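Local coordinates for protein acetyltransferase, GNAT family (Listeria monocytogenes str. 4b, PDB 2OH1) that probably transfers an acetyl group, most likely from acetyl-CoA as in other GNAT enzymes, to a substrate that is not known, at residues I7-L12 with S116-S121; L15-A20 with V67-T72; D93-L98 with F169-K174; K102-H107 with P138-D143. All coordinates share one frame; numbering follows the deposited sequence. Where two conformers were deposited one is given.

Contact 1. Residues I7-L12 with S116-S121; sequences ITAGGL and SGISLS. With EDO (1,2-ethanediol), chain G.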
loop_
_atom_site.group_PDB
_atom_site.type_symbol
_atom_site.label_atom_id
_atom_site.label_comp_id
_atom_site.label_asym_id
_atom_site.label_seq_id
_atom_site.Cartn_x
_atom_site.Cartn_y
_atom_site.Cartn_z
ATOM N N ILE A 7 -15.837 3.529 -1.795
ATOM C CA ILE A 7 -15.032 3.825 -2.974
ATOM C C ILE A 7 -15.734 3.104 -4.163
ATOM O O ILE A 7 -16.581 2.219 -3.989
ATOM C CB ILE A 7 -13.539 3.453 -2.881
ATOM C CG1 ILE A 7 -13.363 1.954 -2.726
ATOM C CG2 ILE A 7 -12.805 4.199 -1.727
ATOM C CD1 ILE A 7 -11.963 1.459 -2.983
ATOM N N THR A 8 -15.423 3.577 -5.364
ATOM C CA THR A 8 -15.974 3.000 -6.591
ATOM C C THR A 8 -14.806 2.667 -7.478
ATOM O O THR A 8 -13.893 3.468 -7.651
ATOM C CB THR A 8 -16.895 3.979 -7.375
ATOM O OG1 THR A 8 -17.975 4.349 -6.529
ATOM C CG2 THR A 8 -17.451 3.265 -8.595
ATOM N N ALA A 9 -14.801 1.462 -8.034
ATOM C CA ALA A 9 -13.759 1.085 -8.971
ATOM C C ALA A 9 -14.405 0.182 -10.010
ATOM O O ALA A 9 -15.161 -0.673 -9.651
ATOM C CB ALA A 9 -12.591 0.367 -8.302
ATOM N N GLY A 10 -14.101 0.461 -11.271
ATOM C CA GLY A 10 -14.568 -0.363 -12.392
ATOM C C GLY A 10 -16.057 -0.297 -12.459
ATOM O O GLY A 10 -16.690 -1.223 -12.948
ATOM N N GLY A 11 -16.639 0.813 -11.976
ATOM C CA GLY A 11 -18.070 0.884 -11.846
ATOM C C GLY A 11 -18.713 0.033 -10.781
ATOM O O GLY A 11 -19.913 -0.084 -10.771
ATOM N N LEU A 12 -17.938 -0.505 -9.831
ATOM C CA LEU A 12 -18.457 -1.347 -8.749
ATOM C C LEU A 12 -18.198 -0.638 -7.378
ATOM O O LEU A 12 -17.219 0.084 -7.223
ATOM C CB LEU A 12 -17.754 -2.743 -8.771
ATOM C CG LEU A 12 -17.736 -3.473 -10.137
ATOM C CD1 LEU A 12 -16.694 -4.614 -10.257
ATOM C CD2 LEU A 12 -19.176 -3.969 -10.495
ATOM N N SER A 116 -9.177 -8.020 -9.488
ATOM C CA SER A 116 -7.984 -7.482 -10.138
ATOM C C SER A 116 -8.385 -6.859 -11.486
ATOM O O SER A 116 -9.374 -7.232 -12.071
ATOM C CB SER A 116 -6.925 -8.559 -10.265
ATOM O OG SER A 116 -7.400 -9.581 -11.078
ATOM N N GLY A 117 -7.600 -5.909 -11.997
ATOM C CA GLY A 117 -7.898 -5.259 -13.296
ATOM C C GLY A 117 -8.997 -4.191 -13.377
ATOM O O GLY A 117 -9.470 -3.799 -14.462
ATOM N N ILE A 118 -9.444 -3.712 -12.240
ATOM C CA ILE A 118 -10.400 -2.634 -12.210
ATOM C C ILE A 118 -9.711 -1.373 -11.609
ATOM O O ILE A 118 -10.398 -0.429 -11.248
ATOM C CB ILE A 118 -11.738 -2.991 -11.464
ATOM C CG1 ILE A 118 -11.537 -3.391 -10.008
ATOM C CG2 ILE A 118 -12.486 -4.121 -12.241
ATOM C CD1 ILE A 118 -12.855 -3.597 -9.222
ATOM N N SER A 119 -8.383 -1.442 -11.473
ATOM C CA SER A 119 -7.587 -0.360 -10.831
ATOM C C SER A 119 -8.095 -0.065 -9.423
ATOM O O SER A 119 -8.202 1.090 -8.951
ATOM C CB SER A 119 -7.509 0.896 -11.716
ATOM O OG SER A 119 -6.783 0.617 -12.916
ATOM N N LEU A 120 -8.492 -1.121 -8.697
ATOM C CA LEU A 120 -8.856 -0.932 -7.314
ATOM C C LEU A 120 -7.708 -0.286 -6.499
ATOM O O LEU A 120 -7.984 0.506 -5.605
ATOM C CB LEU A 120 -9.322 -2.288 -6.724
ATOM C CG LEU A 120 -9.836 -2.249 -5.283
ATOM C CD1 LEU A 120 -11.084 -1.430 -5.190
ATOM C CD2 LEU A 120 -10.054 -3.713 -4.744
ATOM N N SER A 121 -6.459 -0.598 -6.860
ATOM C CA SER A 121 -5.299 -0.041 -6.157
ATOM C C SER A 121 -5.315 1.481 -6.244
ATOM O O SER A 121 -4.855 2.112 -5.321
ATOM C CB SER A 121 -3.983 -0.627 -6.703
ATOM O OG SER A 121 -3.903 -0.429 -8.093
HETATM C C1 EDO G . -5.414 3.626 -14.273
HETATM O O1 EDO G . -6.640 2.873 -14.309
HETATM C C2 EDO G . -5.628 4.905 -13.465
HETATM O O2 EDO G . -5.066 6.103 -14.020
HETATM O O HOH W 1 -11.582 2.047 -11.856
#
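Leu120, at the start of helix 120-134, and Ile118 form the tightly packed part of the contact with the short edge strand 7-9. CG of Leu120 stands anti to the backbone N (chi1 -176°), and this brings the Leu120 CD1 methyl across to Ile7 CD1 at 3.7 Å and to Ala9 CB at 3.9 Å. The Ile7 chain crosses that of Leu120 at about a right angle, and the two meet methyl to methyl. Ile118 takes the next place along: its CG1 sits in the crowded position between N and the carbonyl carbon (chi1 59°), which lets CD1 reach Ala9 O at 3.7 Å and Ala9 CB. Phe14 of strand 12-18 lies against both isoleucines and Leu120. Residues 116-121 lead into the helix after strand 103-111, where GNAT proteins carry their pyrophosphate-binding loop. An unidentified ligand, probably from the crystallisation liquor, is hydrogen-bonded to Gly117 N, Ser119 N and Ser121 OG, as might be expected of such a loop. Toward the solvent the contact loosens. Ala9 to Leu12 form a type I' turn, and Leu12 CD1 comes no nearer to Ile118 CD1 than 4.1 Å. Gly10 N and Ile118 O are not bonded directly; a water accepts from the amide at 3.0 Å and donates to the carbonyl at 2.8 Å. Ser119 OG shares a hydrogen bond of 2.7 Å with O1 of an ethanediol, probably also from the liquor.

Contact 2. Residues L15-A20 with V67-T72; sequences LVRFAA and VALFET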
loop_
_atom_site.group_PDB
_atom_site.type_symbol
_atom_site.label_atom_id
_atom_site.label_comp_id
_atom_site.label_asym_id
_atom_site.label_seq_id
_atom_site.Cartn_x
_atom_site.Cartn_y
_atom_site.Cartn_z
ATOM N N LEU A 15 -16.703 -0.850 0.307
ATOM C CA LEU A 15 -16.692 -0.203 1.568
ATOM C C LEU A 15 -15.299 -0.286 2.166
ATOM O O LEU A 15 -14.666 -1.323 2.087
ATOM C CB LEU A 15 -17.653 -0.919 2.536
ATOM C CG LEU A 15 -19.109 -1.021 2.005
ATOM C CD1 LEU A 15 -19.919 -1.968 2.871
ATOM C CD2 LEU A 15 -19.715 0.371 1.920
ATOM N N VAL A 16 -14.834 0.821 2.738
ATOM C CA VAL A 16 -13.496 0.896 3.328
ATOM C C VAL A 16 -13.582 1.083 4.836
ATOM O O VAL A 16 -14.320 1.919 5.329
ATOM C CB VAL A 16 -12.625 2.049 2.722
ATOM C CG1 VAL A 16 -13.363 3.375 2.681
ATOM C CG2 VAL A 16 -11.285 2.177 3.507
ATOM N N ARG A 17 -12.791 0.312 5.576
ATOM C CA ARG A 17 -12.704 0.480 7.020
ATOM C C ARG A 17 -11.302 0.107 7.472
ATOM O O ARG A 17 -10.581 -0.677 6.811
ATOM C CB ARG A 17 -13.750 -0.378 7.740
ATOM C CG ARG A 17 -13.488 -1.851 7.641
ATOM C CD ARG A 17 -14.622 -2.711 8.160
ATOM N NE ARG A 17 -14.438 -4.135 7.915
ATOM C CZ ARG A 17 -13.787 -4.940 8.728
ATOM N NH1 ARG A 17 -13.251 -4.502 9.852
ATOM N NH2 ARG A 17 -13.688 -6.233 8.419
ATOM N N PHE A 18 -10.866 0.635 8.602
ATOM C CA PHE A 18 -9.608 0.197 9.184
ATOM C C PHE A 18 -9.804 -1.174 9.833
ATOM O O PHE A 18 -10.882 -1.438 10.416
ATOM C CB PHE A 18 -9.125 1.209 10.193
ATOM C CG PHE A 18 -8.627 2.435 9.537
ATOM C CD1 PHE A 18 -7.379 2.447 8.956
ATOM C CD2 PHE A 18 -9.460 3.543 9.381
ATOM C CE1 PHE A 18 -6.929 3.581 8.238
ATOM C CE2 PHE A 18 -8.983 4.709 8.719
ATOM C CZ PHE A 18 -7.724 4.681 8.143
ATOM N N ALA A 19 -8.836 -2.065 9.738
ATOM C CA ALA A 19 -8.878 -3.408 10.362
ATOM C C ALA A 19 -9.042 -3.300 11.865
ATOM O O ALA A 19 -8.507 -2.390 12.508
ATOM C CB ALA A 19 -7.628 -4.261 10.007
ATOM N N ALA A 20 -9.722 -4.282 12.403
ATOM C CA ALA A 20 -9.834 -4.503 13.846
ATOM C C ALA A 20 -9.183 -5.810 14.244
ATOM O O ALA A 20 -8.845 -6.643 13.403
ATOM C CB ALA A 20 -11.308 -4.525 14.243
ATOM N N VAL A 67 -3.754 -0.643 8.724
ATOM C CA VAL A 67 -4.318 -1.581 7.789
ATOM C C VAL A 67 -5.691 -1.136 7.362
ATOM O O VAL A 67 -6.603 -0.998 8.190
ATOM C CB VAL A 67 -4.426 -2.973 8.388
ATOM C CG1 VAL A 67 -4.905 -3.961 7.283
ATOM C CG2 VAL A 67 -3.114 -3.492 8.965
ATOM N N ALA A 68 -5.895 -0.913 6.085
ATOM C CA ALA A 68 -7.209 -0.531 5.540
ATOM C C ALA A 68 -7.756 -1.681 4.735
ATOM O O ALA A 68 -7.005 -2.289 3.952
ATOM C CB ALA A 68 -7.075 0.691 4.667
ATOM N N LEU A 69 -9.031 -2.030 4.942
ATOM C CA LEU A 69 -9.697 -3.119 4.291
ATOM C C LEU A 69 -10.763 -2.573 3.353
ATOM O O LEU A 69 -11.482 -1.651 3.687
ATOM C CB LEU A 69 -10.386 -3.976 5.353
ATOM C CG LEU A 69 -9.423 -4.555 6.415
ATOM C CD1 LEU A 69 -10.272 -5.440 7.409
ATOM C CD2 LEU A 69 -8.264 -5.294 5.796
ATOM N N PHE A 70 -10.903 -3.229 2.211
ATOM C CA PHE A 70 -11.795 -2.796 1.105
ATOM C C PHE A 70 -12.675 -4.006 0.835
ATOM O O PHE A 70 -12.165 -5.060 0.425
ATOM C CB PHE A 70 -10.952 -2.381 -0.113
ATOM C CG PHE A 70 -10.100 -1.209 0.179
ATOM C CD1 PHE A 70 -8.885 -1.374 0.836
ATOM C CD2 PHE A 70 -10.541 0.061 -0.141
ATOM C CE1 PHE A 70 -8.127 -0.251 1.172
ATOM C CE2 PHE A 70 -9.745 1.202 0.207
ATOM C CZ PHE A 70 -8.560 1.013 0.870
ATOM N N GLU A 71 -13.963 -3.874 1.147
ATOM C CA GLU A 71 -14.905 -4.989 1.114
ATOM C C GLU A 71 -16.098 -4.711 0.187
ATOM O O GLU A 71 -16.529 -3.551 0.059
ATOM C CB GLU A 71 -15.363 -5.299 2.539
ATOM C CG GLU A 71 -14.259 -5.778 3.453
ATOM C CD GLU A 71 -14.711 -5.876 4.915
ATOM O OE1 GLU A 71 -15.416 -4.989 5.399
ATOM O OE2 GLU A 71 -14.319 -6.864 5.579
ATOM N N THR A 72 -16.713 -5.767 -0.315
ATOM C CA THR A 72 -17.995 -5.607 -1.002
ATOM C C THR A 72 -19.106 -5.503 0.040
ATOM O O THR A 72 -18.898 -5.867 1.192
ATOM C CB THR A 72 -18.261 -6.791 -1.937
ATOM O OG1 THR A 72 -18.416 -7.979 -1.145
ATOM C CG2 THR A 72 -17.094 -6.979 -2.940
HETATM O O HOH W 2 -15.228 -2.213 4.674
#
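The Arg17 guanidinium has the Leu69 CD1 methyl over one face, 3.6 Å above the plane and toward the rim, while the Glu71 carboxylate lies at its edge. The grip is side-on: Arg17 NE donates to Glu71 OE1 at 2.8 Å and Arg17 NH2 to Glu71 OE2 at 3.0 Å. The acid is turned 49° from the guanidinium, so both oxygens are met from above the carboxylate plane. CG of Arg17 occupies the crowded position (chi1 69°) and the chain then runs extended across Leu69 to Glu71. The remaining nitrogen, NH1, pairs with Asp23, while OE1 also takes a water. Beneath this salt bridge, strands 12-18 and 67-71 run antiparallel in the N-terminal half of the GNAT sheet. Leu15-Glu71 and Arg17-Leu69 are hydrogen-bonded pairs, with Leu69 N donating to Arg17 O nearly along the C=O axis. A further bond, Ala19 N to Val67 O at 2.9 Å, comes from above the carbonyl plane. On the sheet face bearing Val16 and Phe70, Val16 CG2 makes an off-centre CH-pi contact, 4.2 Å from the ring centroid; helix 120-134 covers this side through Phe127 and Met124. Ala19 CB packs at 3.8 Å on Val67 CB.

Contact 3. Residues D93-L98 with F169-K174; sequences DLWEDL and FYLYQK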
loop_
_atom_site.group_PDB
_atom_site.type_symbol
_atom_site.label_atom_id
_atom_site.label_comp_id
_atom_site.label_asym_id
_atom_site.label_seq_id
_atom_site.Cartn_x
_atom_site.Cartn_y
_atom_site.Cartn_z
ATOM N N ASP A 93 15.995 5.174 6.110
ATOM C CA ASP A 93 17.273 5.013 5.410
ATOM C C ASP A 93 17.167 5.391 3.928
ATOM O O ASP A 93 17.964 6.166 3.389
ATOM C CB ASP A 93 17.771 3.528 5.536
ATOM C CG ASP A 93 19.102 3.322 4.952
ATOM O OD1 ASP A 93 20.038 3.753 5.632
ATOM O OD2 ASP A 93 19.228 2.773 3.837
ATOM N N LEU A 94 16.099 4.928 3.279
ATOM C CA LEU A 94 15.920 5.125 1.873
ATOM C C LEU A 94 15.739 6.608 1.495
ATOM O O LEU A 94 16.281 7.067 0.509
ATOM C CB LEU A 94 14.743 4.275 1.392
ATOM C CG LEU A 94 14.796 3.896 -0.041
ATOM C CD1 LEU A 94 15.936 2.919 -0.316
ATOM C CD2 LEU A 94 13.421 3.412 -0.497
ATOM N N TRP A 95 14.954 7.334 2.288
ATOM C CA TRP A 95 14.526 8.725 1.993
ATOM C C TRP A 95 15.539 9.799 2.481
ATOM O O TRP A 95 15.399 10.963 2.158
ATOM C CB TRP A 95 13.100 8.966 2.542
ATOM C CG TRP A 95 12.052 8.301 1.652
ATOM C CD1 TRP A 95 11.660 7.001 1.677
ATOM C CD2 TRP A 95 11.387 8.893 0.519
ATOM N NE1 TRP A 95 10.784 6.756 0.673
ATOM C CE2 TRP A 95 10.587 7.912 -0.056
ATOM C CE3 TRP A 95 11.373 10.207 -0.036
ATOM C CZ2 TRP A 95 9.789 8.169 -1.198
ATOM C CZ3 TRP A 95 10.582 10.455 -1.158
ATOM C CH2 TRP A 95 9.808 9.444 -1.700
ATOM N N GLU A 96 16.520 9.368 3.271
ATOM C CA GLU A 96 17.653 10.231 3.676
ATOM C C GLU A 96 17.097 11.515 4.274
ATOM O O GLU A 96 16.264 11.442 5.190
ATOM C CB GLU A 96 18.625 10.441 2.512
ATOM C CG GLU A 96 19.217 9.119 2.036
ATOM C CD GLU A 96 20.410 9.248 1.105
ATOM O OE1 GLU A 96 20.598 10.341 0.511
ATOM O OE2 GLU A 96 21.158 8.242 0.980
ATOM N N ASP A 97 17.502 12.691 3.816
ATOM C CA ASP A 97 17.110 13.901 4.551
ATOM C C ASP A 97 15.652 14.308 4.320
ATOM O O ASP A 97 15.164 15.266 4.921
ATOM C CB ASP A 97 18.049 15.056 4.208
ATOM C CG ASP A 97 19.478 14.786 4.641
ATOM O OD1 ASP A 97 19.682 14.361 5.804
ATOM O OD2 ASP A 97 20.388 14.986 3.810
ATOM N N LEU A 98 14.945 13.597 3.448
ATOM C CA LEU A 98 13.522 13.783 3.361
ATOM C C LEU A 98 12.782 13.014 4.442
ATOM O O LEU A 98 11.632 13.297 4.675
ATOM C CB LEU A 98 13.019 13.396 1.974
ATOM C CG LEU A 98 13.496 14.193 0.752
ATOM C CD1 LEU A 98 12.647 13.822 -0.467
ATOM C CD2 LEU A 98 13.428 15.654 1.045
ATOM N N PHE A 169 15.960 0.828 -5.751
ATOM C CA PHE A 169 14.568 1.271 -5.749
ATOM C C PHE A 169 14.420 2.663 -6.334
ATOM O O PHE A 169 15.271 3.495 -6.133
ATOM C CB PHE A 169 13.962 1.264 -4.322
ATOM C CG PHE A 169 13.806 -0.115 -3.719
ATOM C CD1 PHE A 169 14.912 -0.750 -3.170
ATOM C CD2 PHE A 169 12.624 -0.770 -3.753
ATOM C CE1 PHE A 169 14.811 -1.992 -2.647
ATOM C CE2 PHE A 169 12.505 -2.033 -3.221
ATOM C CZ PHE A 169 13.614 -2.639 -2.661
ATOM N N TYR A 170 13.302 2.927 -6.997
ATOM C CA TYR A 170 12.902 4.307 -7.310
ATOM C C TYR A 170 11.945 4.793 -6.195
ATOM O O TYR A 170 11.127 4.045 -5.673
ATOM C CB TYR A 170 12.212 4.377 -8.655
ATOM C CG TYR A 170 13.080 4.042 -9.829
ATOM C CD1 TYR A 170 14.364 4.566 -9.954
ATOM C CD2 TYR A 170 12.585 3.279 -10.859
ATOM C CE1 TYR A 170 15.129 4.298 -11.080
ATOM C CE2 TYR A 170 13.308 3.002 -11.970
ATOM C CZ TYR A 170 14.595 3.504 -12.104
ATOM O OH TYR A 170 15.330 3.219 -13.242
ATOM N N LEU A 171 12.069 6.060 -5.853
ATOM C CA LEU A 171 11.283 6.677 -4.807
ATOM C C LEU A 171 10.253 7.621 -5.436
ATOM O O LEU A 171 10.598 8.436 -6.285
ATOM C CB LEU A 171 12.199 7.481 -3.871
ATOM C CG LEU A 171 13.035 6.719 -2.835
ATOM C CD1 LEU A 171 14.025 5.698 -3.443
ATOM C CD2 LEU A 171 13.746 7.730 -1.977
ATOM N N TYR A 172 9.012 7.549 -4.938
ATOM C CA TYR A 172 7.884 8.328 -5.461
ATOM C C TYR A 172 7.175 8.997 -4.316
ATOM O O TYR A 172 6.982 8.432 -3.253
ATOM C CB TYR A 172 6.888 7.433 -6.176
ATOM C CG TYR A 172 7.444 6.809 -7.446
ATOM C CD1 TYR A 172 7.355 7.461 -8.653
ATOM C CD2 TYR A 172 7.997 5.524 -7.439
ATOM C CE1 TYR A 172 7.872 6.902 -9.814
ATOM C CE2 TYR A 172 8.513 4.975 -8.584
ATOM C CZ TYR A 172 8.442 5.656 -9.768
ATOM O OH TYR A 172 8.909 5.083 -10.926
ATOM N N GLN A 173 6.702 10.208 -4.559
ATOM C CA GLN A 173 5.842 10.895 -3.594
ATOM C C GLN A 173 4.769 11.693 -4.258
ATOM O O GLN A 173 4.922 12.154 -5.378
ATOM C CB GLN A 173 6.642 11.763 -2.649
ATOM C CG GLN A 173 7.198 13.004 -3.156
ATOM C CD GLN A 173 7.933 13.879 -2.089
ATOM O OE1 GLN A 173 8.177 13.497 -0.942
ATOM N NE2 GLN A 173 8.347 15.047 -2.532
ATOM N N LYS A 174 3.678 11.803 -3.532
ATOM C CA LYS A 174 2.575 12.617 -3.969
ATOM C C LYS A 174 2.344 13.673 -2.894
ATOM O O LYS A 174 2.092 13.342 -1.738
ATOM C CB LYS A 174 1.347 11.769 -4.198
ATOM C CG LYS A 174 0.224 12.556 -4.823
ATOM C CD LYS A 174 -1.074 11.825 -4.989
ATOM C CE LYS A 174 -1.089 10.908 -6.120
ATOM N NZ LYS A 174 -2.488 10.715 -6.632
#
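Leu171 lays its CD2 methyl over the six-membered ring of Trp95, 3.7 Å from the centroid and only 16° off the ring normal, a well-centred CH-pi contact. The two side chains meet tip to tip. The fork of the leucine splits its work: Leu171 CD2 also lies 3.6 Å from Leu94 O, whereas Leu171 CD1 turns to the neighbouring side chain and packs on Leu94 CD2 at 3.8 Å. Leu94 gets there with CG anti to its backbone N, crossing Leu171 obliquely, and its CD2 extends more loosely to Phe169 CB. This places residues of helix 89-95 on one face of the C-terminal half of the GNAT sheet, over strand 169-175, which runs antiparallel between strands 139-145 and 161-166. The far rim of the indole is set against the strand's backbone: Trp95 CH2 points at Tyr172 O from 3.4 Å, close to the ring plane. Tyr105, from strand 103-111, meets the same indole edge-to-face. Past the rim, Gln173 rises with CG in the crowded position (chi1 74°) and its chain extended; the side chains cross obliquely, but the amide lies nearly parallel to the indole, the planes 20° apart. Gln173 OE1 is 3.9 Å from Trp95 CZ3 and takes its hydrogen bond from Arg141 NE. After Trp95 the chain folds back, with Leu98 N bonded to Trp95 O at 3.0 Å, and Leu98 CD1 comes in at the edge of the indole near CZ3.

Contact 4. Residues K102-H107 with P138-D143; sequences KAYYLH and PFIRLD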
loop_
_atom_site.group_PDB
_atom_site.type_symbol
_atom_site.label_atom_id
_atom_site.label_comp_id
_atom_site.label_asym_id
_atom_site.label_seq_id
_atom_site.Cartn_x
_atom_site.Cartn_y
_atom_site.Cartn_z
ATOM N N LYS A 102 6.932 14.829 7.572
ATOM C CA LYS A 102 5.859 13.949 7.924
ATOM C C LYS A 102 5.317 13.388 6.621
ATOM O O LYS A 102 5.111 14.098 5.649
ATOM C CB LYS A 102 4.747 14.683 8.641
ATOM C CG LYS A 102 5.216 15.482 9.866
ATOM C CD LYS A 102 5.943 14.608 10.853
ATOM C CE LYS A 102 6.279 15.394 12.129
ATOM N NZ LYS A 102 6.945 14.466 13.073
ATOM N N ALA A 103 5.068 12.092 6.624
ATOM C CA ALA A 103 4.590 11.403 5.447
ATOM C C ALA A 103 4.057 10.058 5.883
ATOM O O ALA A 103 4.462 9.549 6.902
ATOM C CB ALA A 103 5.710 11.206 4.426
ATOM N N TYR A 104 3.140 9.521 5.093
ATOM C CA TYR A 104 2.729 8.144 5.155
ATOM C C TYR A 104 3.435 7.370 4.058
ATOM O O TYR A 104 3.683 7.900 2.951
ATOM C CB TYR A 104 1.252 8.029 4.895
ATOM C CG TYR A 104 0.336 8.632 5.963
ATOM C CD1 TYR A 104 0.817 9.062 7.215
ATOM C CD2 TYR A 104 -1.046 8.731 5.716
ATOM C CE1 TYR A 104 -0.065 9.530 8.204
ATOM C CE2 TYR A 104 -1.895 9.241 6.677
ATOM C CZ TYR A 104 -1.402 9.620 7.885
ATOM O OH TYR A 104 -2.258 10.144 8.835
ATOM N N TYR A 105 3.801 6.127 4.370
ATOM C CA TYR A 105 4.544 5.276 3.480
ATOM C C TYR A 105 3.664 4.067 3.156
ATOM O O TYR A 105 3.192 3.378 4.034
ATOM C CB TYR A 105 5.880 4.820 4.103
ATOM C CG TYR A 105 6.804 5.993 4.303
ATOM C CD1 TYR A 105 6.634 6.832 5.380
ATOM C CD2 TYR A 105 7.759 6.339 3.357
ATOM C CE1 TYR A 105 7.431 7.997 5.542
ATOM C CE2 TYR A 105 8.575 7.459 3.515
ATOM C CZ TYR A 105 8.420 8.288 4.586
ATOM O OH TYR A 105 9.214 9.418 4.728
ATOM N N LEU A 106 3.373 3.861 1.878
ATOM C CA LEU A 106 2.537 2.747 1.492
ATOM C C LEU A 106 3.406 1.530 1.262
ATOM O O LEU A 106 4.090 1.475 0.215
ATOM C CB LEU A 106 1.744 3.085 0.199
ATOM C CG LEU A 106 0.894 4.351 0.217
ATOM C CD1 LEU A 106 -0.020 4.448 -1.034
ATOM C CD2 LEU A 106 0.089 4.464 1.487
ATOM N N HIS A 107 3.303 0.523 2.153
ATOM C CA HIS A 107 4.096 -0.682 2.103
ATOM C C HIS A 107 3.564 -1.807 1.266
ATOM O O HIS A 107 4.355 -2.495 0.600
ATOM C CB HIS A 107 4.353 -1.179 3.476
ATOM C CG HIS A 107 5.387 -0.371 4.202
ATOM N ND1 HIS A 107 6.247 -0.934 5.110
ATOM C CD2 HIS A 107 5.712 0.948 4.140
ATOM C CE1 HIS A 107 7.071 -0.006 5.551
ATOM N NE2 HIS A 107 6.782 1.144 4.988
ATOM N N PRO A 138 1.728 16.019 4.742
ATOM C CA PRO A 138 1.951 16.627 3.417
ATOM C C PRO A 138 2.264 15.694 2.231
ATOM O O PRO A 138 2.137 16.123 1.090
ATOM C CB PRO A 138 3.147 17.559 3.659
ATOM C CG PRO A 138 3.856 16.975 4.822
ATOM C CD PRO A 138 2.825 16.340 5.686
ATOM N N PHE A 139 2.663 14.432 2.502
ATOM C CA PHE A 139 3.076 13.520 1.451
ATOM C C PHE A 139 2.604 12.092 1.713
ATOM O O PHE A 139 2.555 11.639 2.869
ATOM C CB PHE A 139 4.599 13.426 1.349
ATOM C CG PHE A 139 5.305 14.740 1.139
ATOM C CD1 PHE A 139 5.302 15.343 -0.102
ATOM C CD2 PHE A 139 5.976 15.342 2.182
ATOM C CE1 PHE A 139 5.958 16.573 -0.297
ATOM C CE2 PHE A 139 6.647 16.548 1.984
ATOM C CZ PHE A 139 6.621 17.149 0.755
ATOM N N ILE A 140 2.299 11.386 0.629
ATOM C CA ILE A 140 2.238 9.927 0.620
ATOM C C ILE A 140 3.463 9.503 -0.201
ATOM O O ILE A 140 3.729 10.079 -1.273
ATOM C CB ILE A 140 0.966 9.322 -0.096
ATOM C CG1 ILE A 140 -0.362 9.788 0.490
ATOM C CG2 ILE A 140 1.015 7.762 -0.128
ATOM C CD1 ILE A 140 -0.486 9.600 2.002
ATOM N N ARG A 141 4.176 8.495 0.296
ATOM C CA ARG A 141 5.441 8.031 -0.281
ATOM C C ARG A 141 5.440 6.552 -0.473
ATOM O O ARG A 141 4.771 5.813 0.250
ATOM C CB ARG A 141 6.621 8.439 0.589
ATOM C CG ARG A 141 6.832 9.973 0.535
ATOM C CD ARG A 141 7.919 10.398 1.484
ATOM N NE ARG A 141 8.286 11.794 1.267
ATOM C CZ ARG A 141 9.018 12.501 2.078
ATOM N NH1 ARG A 141 9.422 11.997 3.225
ATOM N NH2 ARG A 141 9.282 13.768 1.758
ATOM N N LEU A 142 6.189 6.135 -1.473
ATOM C CA LEU A 142 6.414 4.705 -1.654
ATOM C C LEU A 142 7.692 4.480 -2.475
ATOM O O LEU A 142 8.265 5.408 -3.009
ATOM C CB LEU A 142 5.227 4.041 -2.308
ATOM C CG LEU A 142 4.915 4.594 -3.697
ATOM C CD1 LEU A 142 5.752 3.884 -4.792
ATOM C CD2 LEU A 142 3.432 4.540 -3.976
ATOM N N ASP A 143 8.169 3.234 -2.451
ATOM C CA ASP A 143 9.339 2.840 -3.241
ATOM C C ASP A 143 8.963 1.679 -4.173
ATOM O O ASP A 143 7.990 0.977 -3.946
ATOM C CB ASP A 143 10.501 2.528 -2.307
ATOM C CG ASP A 143 10.228 1.416 -1.298
ATOM O OD1 ASP A 143 9.874 0.276 -1.697
ATOM O OD2 ASP A 143 10.449 1.616 -0.053
HETATM O O HOH W 3 6.834 1.365 -0.456
#
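Arg141 stands on the parallel strand pair of a beta-alpha-beta unit, strand 103-111, helix 120-134 and strand 139-145, the central crossover of the GNAT fold. From CB the chain runs extended to NE, side by side with Tyr105 and pointing the same way. Arg141 CB lies 3.7 Å from Tyr105 CE2, and CD touches the same ring carbon as well as the Ala103 methyl. NE donates outside the pair, to Gln173 OE1. Arg141 NH1 gives a hydrogen bond to Tyr105 OH at 3.0 Å, with the hydroxyl in the guanidinium plane, and also bonds to Leu98 O. Arg141 NH2 forms a salt bridge with Asp101 and lies 3.6 Å above the Phe139 ring, toward its rim. With all three nitrogens held, the buried guanidinium has its rotation fixed, and the carboxylate of Asp101 probably helps to offset its charge. On the opposite sheet face, beneath helix 120-134, Ile140 divides its branches: Ile140 CD1 meets Tyr104 CB at 3.7 Å, while Ile140 CG2 presses on Leu106 CG at 3.4 Å, closer than two such carbons normally pack. Backbone bonds join the strands in sequence, Tyr104 N to Phe139 O, Arg141 N to Tyr104 O at 2.8 Å, and Leu106 N to Arg141 O almost along the C=O axis. Beyond Leu106 the direct ladder stops, consistent with the splay between these strands that receives acetyl-CoA in GNAT enzymes; here one water donates to Leu106 O at 2.8 Å and accepts from Asp143 N at 3.0 Å.

In the fold
The four contacts fall into two clusters on one mixed sheet. Contacts 1 and 2, centres 15 Å apart, lie on neighbouring strands, 7-9 and 12-18, and touch where Ile7 CD1 packs on Phe70 CD2 at 3.5 Å. Contacts 3 and 4 lie closer, centres 9 Å apart, on neighbouring strands joined by a probable hydrogen bond from Lys174 N to Ile140 O, 2.8 Å; Leu94 CD2 also packs against Asp143 OD2. Contacts 1 and 3, on opposite sides of the chain's centre, are about 28 Å apart between centres. Helix 120-134 connects contact 1 to contact 4: the loop at its start bonds an unidentified ligand, probably from the liquor, and the strands part beyond Leu106, as at the cofactor site of GNAT enzymes.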